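Side-chain contacts in PHO85 cyclin-10 (Saccharomyces cerevisiae, PDB 4KRD), which acts as the cyclin partner of the kinase PHO85, directing it to phosphorylate and restrain glycogen synthase so that glycogen accumulation is held down in favourable growth conditions: residues L126-E130 and K131-R135; Y102-A105 and T106-D110; C162-K166 and R167-K171. One frame throughout, in Å; residues are numbered along the deposited sequence.

Interaction 1: residues L126-E130 and K131-R135; sequences LNLQE and KEVHR
E132 folds back along the chain onto Q129 at the start of helix 130-148. Its CG lies anti to its own carbonyl carbon (chi1 -69°) and the chain runs on extended, which carries the carboxylate to the backbone of Q129. Q129 N donates to E132 OE1 at 3.0 Å, coming from above the carboxylate plane, and E132 N returns a bond to Q129 O, also 3.0 Å. OE1 is also hydrogen-bonded to the hydroxyl of Y71, so one buried oxygen has two partners. The amide of Q129 stands almost at right angles to the carboxylate, their planes 80° apart, with Q129 CG 3.8 Å from E132 OE1. L128 passes E132 in the opposite sense, its CD1 4.1 Å from E132 CB. Were E132 replaced by an alanine, the N-H of Q129 and the hydroxyl of Y71 would probably lose the carboxylate oxygen they share. One residue on, V133 N bonds to E130 O at 3.2 Å, while the bent side chain of E130 slants across V133 and brings OE2 to 3.7 Å from V133 CG2. E130 O also takes a proton from a water, 2.7 Å away, that accepts from H134 N. Around this turn, L128 and V133 face helix 36-54 through L50, L51 and I47, and L128 also meets F113 of helix 99-113; K131 NZ bonds to the backbone of K77, and R135 reaches L168 on helix 166-180.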
loop_
_atom_site.group_PDB
_atom_site.type_symbol
_atom_site.label_atom_id
_atom_site.label_comp_id
_atom_site.label_asym_id
_atom_site.label_seq_id
_atom_site.Cartn_x
_atom_site.Cartn_y
_atom_site.Cartn_z
ATOM N N LEU B 126 -4.235 -4.568 26.666
ATOM C CA LEU B 126 -5.657 -4.859 26.821
ATOM C C LEU B 126 -5.842 -6.286 27.261
ATOM O O LEU B 126 -5.027 -7.159 26.953
ATOM C CB LEU B 126 -6.402 -4.714 25.487
ATOM C CG LEU B 126 -6.307 -3.444 24.657
ATOM C CD1 LEU B 126 -6.757 -3.748 23.228
ATOM C CD2 LEU B 126 -7.161 -2.356 25.281
ATOM N N ASN B 127 -6.941 -6.528 27.959
ATOM C CA ASN B 127 -7.289 -7.875 28.357
ATOM C C ASN B 127 -7.969 -8.614 27.210
ATOM O O ASN B 127 -8.901 -8.097 26.592
ATOM C CB ASN B 127 -8.193 -7.843 29.591
ATOM C CG ASN B 127 -7.461 -7.351 30.840
ATOM O OD1 ASN B 127 -6.785 -8.123 31.513
ATOM N ND2 ASN B 127 -7.599 -6.069 31.147
ATOM N N LEU B 128 -7.482 -9.813 26.916
ATOM C CA LEU B 128 -8.156 -10.719 25.988
ATOM C C LEU B 128 -8.981 -11.744 26.775
ATOM O O LEU B 128 -8.457 -12.356 27.698
ATOM C CB LEU B 128 -7.115 -11.474 25.170
ATOM C CG LEU B 128 -7.615 -12.483 24.129
ATOM C CD1 LEU B 128 -8.584 -11.842 23.130
ATOM C CD2 LEU B 128 -6.421 -13.101 23.413
ATOM N N GLN B 129 -10.244 -11.943 26.396
ATOM C CA GLN B 129 -11.095 -12.987 26.988
ATOM C C GLN B 129 -11.336 -14.106 25.984
ATOM O O GLN B 129 -11.253 -13.881 24.769
ATOM C CB GLN B 129 -12.465 -12.434 27.381
ATOM C CG GLN B 129 -12.465 -11.192 28.234
ATOM C CD GLN B 129 -13.885 -10.701 28.486
ATOM O OE1 GLN B 129 -14.405 -9.859 27.750
ATOM N NE2 GLN B 129 -14.530 -11.251 29.514
ATOM N N GLU B 130 -11.674 -15.298 26.485
ATOM C CA GLU B 130 -11.896 -16.449 25.614
ATOM C C GLU B 130 -13.077 -16.225 24.687
ATOM O O GLU B 130 -13.091 -16.713 23.554
ATOM C CB GLU B 130 -12.109 -17.742 26.418
ATOM C CG GLU B 130 -12.176 -19.002 25.539
ATOM C CD GLU B 130 -10.834 -19.353 24.874
ATOM O OE1 GLU B 130 -9.871 -19.685 25.603
ATOM O OE2 GLU B 130 -10.739 -19.307 23.622
ATOM N N LYS B 131 -14.072 -15.486 25.163
ATOM C CA LYS B 131 -15.242 -15.207 24.337
ATOM C C LYS B 131 -14.951 -14.242 23.171
ATOM O O LYS B 131 -15.814 -14.016 22.317
ATOM C CB LYS B 131 -16.403 -14.694 25.186
ATOM C CG LYS B 131 -16.922 -15.725 26.181
ATOM C CD LYS B 131 -18.391 -15.505 26.492
ATOM C CE LYS B 131 -18.986 -16.701 27.223
ATOM N NZ LYS B 131 -20.473 -16.625 27.249
ATOM N N GLU B 132 -13.743 -13.688 23.143
ATOM C CA GLU B 132 -13.349 -12.751 22.072
ATOM C C GLU B 132 -12.488 -13.426 21.016
ATOM O O GLU B 132 -12.277 -12.869 19.926
ATOM C CB GLU B 132 -12.629 -11.539 22.673
ATOM C CG GLU B 132 -13.577 -10.649 23.493
ATOM C CD GLU B 132 -12.886 -9.796 24.553
ATOM O OE1 GLU B 132 -11.652 -9.898 24.720
ATOM O OE2 GLU B 132 -13.595 -9.016 25.230
ATOM N N VAL B 133 -12.019 -14.638 21.313
ATOM C CA VAL B 133 -11.029 -15.300 20.461
ATOM C C VAL B 133 -11.521 -15.696 19.063
ATOM O O VAL B 133 -10.827 -15.468 18.064
ATOM C CB VAL B 133 -10.404 -16.528 21.146
ATOM C CG1 VAL B 133 -9.612 -17.350 20.133
ATOM C CG2 VAL B 133 -9.528 -16.085 22.324
ATOM N N HIS B 134 -12.714 -16.279 18.988
ATOM C CA HIS B 134 -13.236 -16.783 17.718
ATOM C C HIS B 134 -13.378 -15.673 16.659
ATOM O O HIS B 134 -12.933 -15.815 15.513
ATOM C CB HIS B 134 -14.583 -17.469 17.964
ATOM C CG HIS B 134 -15.136 -18.172 16.766
ATOM N ND1 HIS B 134 -16.208 -17.686 16.046
ATOM C CD2 HIS B 134 -14.766 -19.322 16.157
ATOM C CE1 HIS B 134 -16.477 -18.509 15.049
ATOM N NE2 HIS B 134 -15.614 -19.508 15.091
ATOM N N ARG B 135 -13.994 -14.567 17.053
ATOM C CA ARG B 135 -14.210 -13.452 16.139
ATOM C C ARG B 135 -12.912 -12.700 15.852
ATOM O O ARG B 135 -12.764 -12.111 14.783
ATOM C CB ARG B 135 -15.276 -12.499 16.690
ATOM C CG ARG B 135 -16.689 -13.082 16.643
ATOM C CD ARG B 135 -17.715 -12.070 17.136
ATOM N NE ARG B 135 -19.078 -12.574 17.007
ATOM C CZ ARG B 135 -20.165 -11.862 17.270
ATOM N NH1 ARG B 135 -20.061 -10.602 17.671
ATOM N NH2 ARG B 135 -21.363 -12.412 17.119
HETATM O O HOH W 1 -11.388 -7.790 27.130
HETATM O O HOH W 2 -14.649 -16.854 21.373
#

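Interaction 2: residues Y102-A105 and T106-D110; sequences YLVA and TFLID
Y102-A105 and T106-D110 form an unbroken alpha-helical stretch in which each N-H from T106 to I109 bonds to the carbonyl four residues back, T106 N lying 2.8 Å from Y102 O. The last of these bonds is longer, with I109 N 3.3 Å from A105 O. The T106 hydroxyl adds a side-chain bond to the first acceptor, Y102 O. With its OG1 beside the backbone N (chi1 -57°), T106 turns back along the helix and donates from OG1 to Y102 O at 2.8 Å. Hydroxyl and amide arrive from opposite faces of the carbonyl plane, each tilted 31° from it, so Y102 O is gripped by two donors, and the polar end of a buried threonine is satisfied inside its own helix. This pins the rotation of T106 and turns its CG2 away from the backbone N. Helix 99-113, near the middle of the chain, is consistent with the central helix of a cyclin box, packed on several sides by other helices: T106 meets F43 and T46 of helix 36-54, V104 meets S144 and L148 of helix 130-148, and L103 and V104 reach helix 189-203. Along another side of the helix V104 and L108 sit one turn apart, V104 CG1 touching L108 CG at 4.3 Å. L108 CG also comes to 3.3 Å from V104 O. On the next position I109 CG1 is staggered between its own backbone N and carbonyl carbon (chi1 62°), placing CG1 3.7 Å from A105 O. F107 meets this stretch chiefly through CB, 3.7 Å from V104 O, while its ring leads off to N19, L22 and K191.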
loop_
_atom_site.group_PDB
_atom_site.type_symbol
_atom_site.label_atom_id
_atom_site.label_comp_id
_atom_site.label_asym_id
_atom_site.label_seq_id
_atom_site.Cartn_x
_atom_site.Cartn_y
_atom_site.Cartn_z
ATOM N N TYR B 102 -0.729 -16.023 8.122
ATOM C CA TYR B 102 -0.839 -16.252 9.550
ATOM C C TYR B 102 0.225 -15.497 10.355
ATOM O O TYR B 102 -0.033 -15.089 11.487
ATOM C CB TYR B 102 -0.853 -17.761 9.838
ATOM C CG TYR B 102 -1.986 -18.436 9.093
ATOM C CD1 TYR B 102 -3.304 -18.162 9.429
ATOM C CD2 TYR B 102 -1.744 -19.306 8.040
ATOM C CE1 TYR B 102 -4.345 -18.739 8.761
ATOM C CE2 TYR B 102 -2.795 -19.909 7.358
ATOM C CZ TYR B 102 -4.093 -19.620 7.734
ATOM O OH TYR B 102 -5.168 -20.189 7.089
ATOM N N LEU B 103 1.400 -15.282 9.768
ATOM C CA LEU B 103 2.427 -14.485 10.440
ATOM C C LEU B 103 1.939 -13.048 10.605
ATOM O O LEU B 103 2.080 -12.452 11.674
ATOM C CB LEU B 103 3.749 -14.504 9.670
ATOM C CG LEU B 103 4.352 -15.881 9.363
ATOM C CD1 LEU B 103 5.576 -15.758 8.446
ATOM C CD2 LEU B 103 4.693 -16.616 10.650
ATOM N N VAL B 104 1.353 -12.501 9.548
ATOM C CA VAL B 104 0.784 -11.155 9.621
ATOM C C VAL B 104 -0.410 -11.127 10.585
ATOM O O VAL B 104 -0.575 -10.182 11.361
ATOM C CB VAL B 104 0.376 -10.614 8.221
ATOM C CG1 VAL B 104 -0.477 -9.368 8.367
ATOM C CG2 VAL B 104 1.631 -10.296 7.354
ATOM N N ALA B 105 -1.245 -12.163 10.531
ATOM C CA ALA B 105 -2.367 -12.274 11.456
ATOM C C ALA B 105 -1.880 -12.250 12.891
ATOM O O ALA B 105 -2.490 -11.617 13.772
ATOM C CB ALA B 105 -3.160 -13.557 11.191
ATOM N N THR B 106 -0.792 -12.971 13.138
ATOM C CA THR B 106 -0.226 -13.023 14.478
ATOM C C THR B 106 0.288 -11.651 14.902
ATOM O O THR B 106 0.074 -11.220 16.041
ATOM C CB THR B 106 0.904 -14.067 14.589
ATOM O OG1 THR B 106 0.410 -15.357 14.216
ATOM C CG2 THR B 106 1.452 -14.127 16.033
ATOM N N PHE B 107 0.948 -10.949 13.988
ATOM C CA PHE B 107 1.457 -9.631 14.325
ATOM C C PHE B 107 0.336 -8.639 14.597
ATOM O O PHE B 107 0.492 -7.740 15.420
ATOM C CB PHE B 107 2.403 -9.057 13.254
ATOM C CG PHE B 107 3.031 -7.767 13.684
ATOM C CD1 PHE B 107 4.135 -7.775 14.534
ATOM C CD2 PHE B 107 2.487 -6.546 13.304
ATOM C CE1 PHE B 107 4.703 -6.586 14.978
ATOM C CE2 PHE B 107 3.045 -5.347 13.755
ATOM C CZ PHE B 107 4.156 -5.371 14.589
ATOM N N LEU B 108 -0.791 -8.783 13.904
ATOM C CA LEU B 108 -1.937 -7.911 14.156
ATOM C C LEU B 108 -2.439 -8.069 15.601
ATOM O O LEU B 108 -2.740 -7.082 16.281
ATOM C CB LEU B 108 -3.075 -8.164 13.145
ATOM C CG LEU B 108 -2.783 -7.803 11.678
ATOM C CD1 LEU B 108 -3.971 -8.150 10.767
ATOM C CD2 LEU B 108 -2.420 -6.324 11.541
ATOM N N ILE B 109 -2.533 -9.308 16.078
ATOM C CA ILE B 109 -2.949 -9.499 17.458
ATOM C C ILE B 109 -1.859 -9.041 18.442
ATOM O O ILE B 109 -2.171 -8.457 19.479
ATOM C CB ILE B 109 -3.437 -10.946 17.740
ATOM C CG1 ILE B 109 -2.322 -11.959 17.502
ATOM C CG2 ILE B 109 -4.655 -11.290 16.872
ATOM C CD1 ILE B 109 -2.632 -13.338 18.124
ATOM N N ASP B 110 -0.593 -9.293 18.096
ATOM C CA ASP B 110 0.577 -8.764 18.822
ATOM C C ASP B 110 0.467 -7.269 19.035
ATOM O O ASP B 110 0.661 -6.770 20.129
ATOM C CB ASP B 110 1.873 -8.972 18.014
ATOM C CG ASP B 110 2.404 -10.403 18.068
ATOM O OD1 ASP B 110 2.142 -11.113 19.060
ATOM O OD2 ASP B 110 3.121 -10.796 17.112
#

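Interaction 3: residues C162-K166 and R167-K171; sequences CGISK and RLLTK
A helix N-cap with a hydrophobic staple starts helix 166-180, directly after a Schellman motif, with G163 as its C-prime residue, has closed helix 155-162. S165 is the N-cap. Its OG sits between its own backbone N and carbonyl carbon (chi1 64°), from where it accepts from L168 N at 3.1 Å, with an N-H...O angle of 159°. S165 O takes the next amide, L169 N, also at 3.1 Å. I164, just before the cap, makes the staple by laying CD1 3.8 Å from L169 CB, while its CB meets L168 CD2 at 3.8 Å; the side chains of I164 and L168 cross at about a right angle. I138 of helix 130-148 lies against both I164 and L169. The end of the R167 side chain leads away from the turn to an acidic side chain of the other protein chain, probably the kinase partner, with which NH1 forms a salt bridge. The chemistry thus divides the turn: the serine satisfies an amide that has no carbonyl a full turn earlier within the helix, the apolar staple packs the residue before the cap against the first turn, and the charged side serves the neighbouring protein.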
loop_
_atom_site.group_PDB
_atom_site.type_symbol
_atom_site.label_atom_id
_atom_site.label_comp_id
_atom_site.label_asym_id
_atom_site.label_seq_id
_atom_site.Cartn_x
_atom_site.Cartn_y
_atom_site.Cartn_z
ATOM N N CYS B 162 -16.169 -19.111 7.584
ATOM C CA CYS B 162 -16.113 -18.752 9.001
ATOM C C CYS B 162 -17.461 -18.908 9.690
ATOM O O CYS B 162 -17.581 -18.704 10.904
ATOM C CB CYS B 162 -15.624 -17.310 9.167
ATOM S SG CYS B 162 -13.934 -17.034 8.596
ATOM N N GLY B 163 -18.476 -19.259 8.906
ATOM C CA GLY B 163 -19.797 -19.516 9.435
ATOM C C GLY B 163 -20.467 -18.293 10.026
ATOM O O GLY B 163 -21.173 -18.395 11.025
ATOM N N ILE B 164 -20.244 -17.133 9.414
ATOM C CA ILE B 164 -20.880 -15.912 9.883
ATOM C C ILE B 164 -21.561 -15.218 8.724
ATOM O O ILE B 164 -21.387 -15.612 7.578
ATOM C CB ILE B 164 -19.867 -14.939 10.533
ATOM C CG1 ILE B 164 -18.842 -14.462 9.502
ATOM C CG2 ILE B 164 -19.173 -15.588 11.717
ATOM C CD1 ILE B 164 -17.856 -13.472 10.065
ATOM N N SER B 165 -22.336 -14.183 9.021
ATOM C CA SER B 165 -22.961 -13.389 7.971
ATOM C C SER B 165 -21.954 -12.425 7.347
ATOM O O SER B 165 -20.950 -12.060 7.966
ATOM C CB SER B 165 -24.138 -12.596 8.529
ATOM O OG SER B 165 -23.688 -11.665 9.486
ATOM N N LYS B 166 -22.228 -12.004 6.123
ATOM C CA LYS B 166 -21.344 -11.067 5.454
ATOM C C LYS B 166 -21.335 -9.743 6.204
ATOM O O LYS B 166 -20.315 -9.062 6.271
ATOM C CB LYS B 166 -21.772 -10.885 4.003
ATOM C CG LYS B 166 -21.602 -12.150 3.172
ATOM C CD LYS B 166 -21.939 -11.907 1.721
ATOM C CE LYS B 166 -23.391 -11.499 1.577
ATOM N NZ LYS B 166 -24.312 -12.593 1.994
ATOM N N ARG B 167 -22.470 -9.397 6.794
ATOM C CA ARG B 167 -22.585 -8.154 7.547
ATOM C C ARG B 167 -21.673 -8.176 8.774
ATOM O O ARG B 167 -20.979 -7.202 9.058
ATOM C CB ARG B 167 -24.046 -7.899 7.926
ATOM C CG ARG B 167 -24.261 -6.981 9.125
ATOM C CD ARG B 167 -25.717 -6.501 9.194
ATOM N NE ARG B 167 -26.054 -5.555 8.122
ATOM C CZ ARG B 167 -26.560 -5.888 6.932
ATOM N NH1 ARG B 167 -26.803 -7.160 6.628
ATOM N NH2 ARG B 167 -26.828 -4.940 6.036
ATOM N N LEU B 168 -21.662 -9.294 9.488
ATOM C CA LEU B 168 -20.764 -9.447 10.630
ATOM C C LEU B 168 -19.288 -9.389 10.210
ATOM O O LEU B 168 -18.482 -8.731 10.861
ATOM C CB LEU B 168 -21.052 -10.752 11.386
ATOM C CG LEU B 168 -20.157 -11.022 12.601
ATOM C CD1 LEU B 168 -20.249 -9.901 13.623
ATOM C CD2 LEU B 168 -20.486 -12.359 13.243
ATOM N N LEU B 169 -18.945 -10.077 9.128
ATOM C CA LEU B 169 -17.574 -10.087 8.621
ATOM C C LEU B 169 -17.061 -8.668 8.375
ATOM O O LEU B 169 -15.954 -8.312 8.775
ATOM C CB LEU B 169 -17.461 -10.921 7.342
ATOM C CG LEU B 169 -16.061 -11.024 6.721
ATOM C CD1 LEU B 169 -15.005 -11.452 7.739
ATOM C CD2 LEU B 169 -16.044 -11.948 5.524
ATOM N N THR B 170 -17.884 -7.855 7.729
ATOM C CA THR B 170 -17.541 -6.466 7.498
ATOM C C THR B 170 -17.338 -5.732 8.818
ATOM O O THR B 170 -16.385 -4.964 8.964
ATOM C CB THR B 170 -18.615 -5.765 6.656
ATOM O OG1 THR B 170 -18.741 -6.465 5.414
ATOM C CG2 THR B 170 -18.243 -4.293 6.394
ATOM N N LYS B 171 -18.221 -5.959 9.761
ATOM C CA LYS B 171 -18.139 -5.322 11.040
ATOM C C LYS B 171 -16.853 -5.694 11.783
ATOM O O LYS B 171 -16.261 -4.885 12.438
ATOM C CB LYS B 171 -19.362 -5.679 11.857
ATOM C CG LYS B 171 -19.426 -5.011 13.169
ATOM C CD LYS B 171 -20.592 -5.462 13.987
ATOM C CE LYS B 171 -21.848 -4.777 13.551
ATOM N NZ LYS B 171 -23.099 -5.592 13.758
#

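Overall arrangement
The three contacts follow one another along the chain in the order interaction 2, interaction 1, interaction 3, all within the cyclin family region. Interaction 2 lies deepest, its centre about 4 Å from the chain's centre, with interaction 1 about 11 Å and interaction 3 about 17 Å out. Interactions 1 and 3, with centres 17 Å apart, touch directly where R135 NH2 packs 4.0 Å from L168 CD2, joining the second turn of helix 130-148 to the first turn of helix 166-180. Interaction 2 touches neither: its nearest atoms stay about 7 Å from interaction 1 and about 9 Å from interaction 3, though helix 130-148, which carries part of interaction 1, packs against residues of interactions 2 and 3. Of the three, interaction 3 alone meets the other protein chain.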